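Local coordinates for argininosuccinate lyase (Chelativorans sp., PDB 6RX8) that catalyses, as an EDDS lyase, the reversible cleavage of carbon–nitrogen bonds in ethylenediamine-N,N'-disuccinic acid, releasing fumarate, at the interface of chains A and B. Numbering follows the deposited sequence. Chains: chain A/B, Argininosuccinate lyase.

The interface of chains A and B. Residues chain A 260, 263, 286-289; chain B 159, 161.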
loop_
_atom_site.group_PDB
_atom_site.type_symbol
_atom_site.label_atom_id
_atom_site.label_comp_id
_atom_site.label_asym_id
_atom_site.label_seq_id
_atom_site.Cartn_x
_atom_site.Cartn_y
_atom_site.Cartn_z
ATOM N N GLN A 260 21.680 13.655 0.825
ATOM C CA GLN A 260 21.190 14.691 -0.072
ATOM C C GLN A 260 21.072 16.017 0.666
ATOM O O GLN A 260 21.421 17.073 0.124
ATOM C CB GLN A 260 19.848 14.288 -0.676
ATOM C CG GLN A 260 19.482 15.104 -1.907
ATOM C CD GLN A 260 18.150 14.691 -2.540
ATOM O OE1 GLN A 260 17.381 13.907 -1.974
ATOM N NE2 GLN A 260 17.860 15.252 -3.713
ATOM N N SER A 263 24.459 17.450 1.311
ATOM C CA SER A 263 25.079 17.963 0.100
ATOM C C SER A 263 24.243 19.038 -0.587
ATOM O O SER A 263 24.559 19.412 -1.721
ATOM C CB SER A 263 25.365 16.814 -0.875
ATOM O OG SER A 263 24.187 16.099 -1.219
ATOM N N LYS A 286 24.360 22.939 -11.965
ATOM C CA LYS A 286 23.847 21.802 -11.211
ATOM C C LYS A 286 24.883 20.691 -11.057
ATOM O O LYS A 286 25.521 20.261 -12.025
ATOM C CB LYS A 286 22.597 21.223 -11.876
ATOM C CG LYS A 286 21.324 22.010 -11.644
ATOM C CD LYS A 286 21.068 22.245 -10.160
ATOM C CE LYS A 286 19.586 22.286 -9.847
ATOM N NZ LYS A 286 18.971 20.926 -9.946
ATOM N N LYS A 287 25.054 20.245 -9.820
ATOM C CA LYS A 287 25.700 18.976 -9.493
ATOM C C LYS A 287 24.586 18.184 -8.806
ATOM O O LYS A 287 24.367 18.329 -7.599
ATOM C CB LYS A 287 26.914 19.149 -8.622
ATOM C CG LYS A 287 27.695 17.849 -8.426
ATOM C CD LYS A 287 28.958 18.037 -7.591
ATOM C CE LYS A 287 29.538 16.693 -7.156
ATOM N NZ LYS A 287 31.005 16.776 -6.865
ATOM N N ASN A 288 23.866 17.373 -9.586
ATOM C CA ASN A 288 22.608 16.806 -9.113
ATOM C C ASN A 288 22.843 15.476 -8.420
ATOM O O ASN A 288 23.613 14.648 -8.914
ATOM C CB ASN A 288 21.643 16.602 -10.270
ATOM C CG ASN A 288 20.981 17.882 -10.698
ATOM O OD1 ASN A 288 20.776 18.789 -9.887
ATOM N ND2 ASN A 288 20.644 17.973 -11.976
ATOM N N PRO A 289 22.177 15.274 -7.274
ATOM C CA PRO A 289 22.308 14.028 -6.509
ATOM C C PRO A 289 21.509 12.888 -7.132
ATOM O O PRO A 289 20.693 12.239 -6.471
ATOM C CB PRO A 289 21.769 14.421 -5.128
ATOM C CG PRO A 289 20.735 15.437 -5.447
ATOM C CD PRO A 289 21.289 16.238 -6.589
ATOM N N GLN B 159 15.537 18.742 -7.394
ATOM C CA GLN B 159 16.430 17.715 -6.840
ATOM C C GLN B 159 17.162 18.231 -5.603
ATOM O O GLN B 159 18.306 17.862 -5.333
ATOM C CB GLN B 159 17.414 17.230 -7.914
ATOM C CG GLN B 159 16.679 16.803 -9.196
ATOM C CD GLN B 159 17.594 16.535 -10.379
ATOM O OE1 GLN B 159 18.657 15.962 -10.223
ATOM N NE2 GLN B 159 17.176 16.951 -11.568
ATOM N N LYS B 161 18.471 21.009 -5.061
ATOM C CA LYS B 161 19.590 21.864 -5.430
ATOM C C LYS B 161 19.044 23.163 -6.002
ATOM O O LYS B 161 18.029 23.160 -6.707
ATOM C CB LYS B 161 20.497 21.169 -6.451
ATOM C CG LYS B 161 21.439 20.130 -5.848
ATOM C CD LYS B 161 22.430 20.802 -4.901
ATOM C CE LYS B 161 23.781 20.102 -4.913
ATOM N NZ LYS B 161 24.766 20.877 -4.141
#
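B:Lys161, first residue of strand 161-167, reaches across to A:Ser263, where its amine NZ donates to the backbone O at 2.8 Å. The nitrogen approaches almost in line with the C=O bond. B:Lys161 CE, the carbon before the amine, runs between that oxygen and the backbone O of A:Lys287, which it passes at 3.3 Å. A turn at chi2 (-64°) and a milder one at chi3 swing the chain towards A:Ser263, while its last bond is extended. The lower part of the side chain packs on carbon: its CB meets CE of A:Lys286 at 3.7 Å, the two lysine chains running antiparallel alongside one another, and its CG lies 4.0 Å from CD of the A:Pro289 ring. Cut back to an alanine, this position is likely to lose the amine that the A:Ser263 carbonyl accepts from, and to leave a gap beside A:Lys287 and A:Pro289.

B:Gln159 meets the same loop at A:Asn288. The side chains lie roughly perpendicular with their amide planes 44° apart, and the amide oxygen OE1 of B:Gln159 lies over the A:Asn288 amide, 3.3 Å from its ND2; no hydrogen bond is assigned between the two. A:Lys286, A:Asn288 and A:Pro289 belong to the signature loop of the aspartase/fumarase superfamily, and A:Lys286 and A:Asn288 bind fumarate. Chain B thus probably helps to brace a substrate-binding loop of its neighbour, in a superfamily whose active sites are assembled from several subunits of a tetramer.

Within the loop, A:Lys286 bends back so that NZ donates to the amide OD1 of A:Asn288 at 2.8 Å, which ties the two ligand-binding side chains together and probably limits rotation of the asparagine amide. Farther out, the extended A:Gln260, near the end of helix 236-262, offers NE2 to the backbone O of B:Gln159 in a weak hydrogen bond of 3.1 Å. Behind the carbonyl gripped by B:Lys161, the A:Ser263 hydroxyl OG donates to A:Gln260 O at 3.2 Å, from 43° above the carbonyl plane.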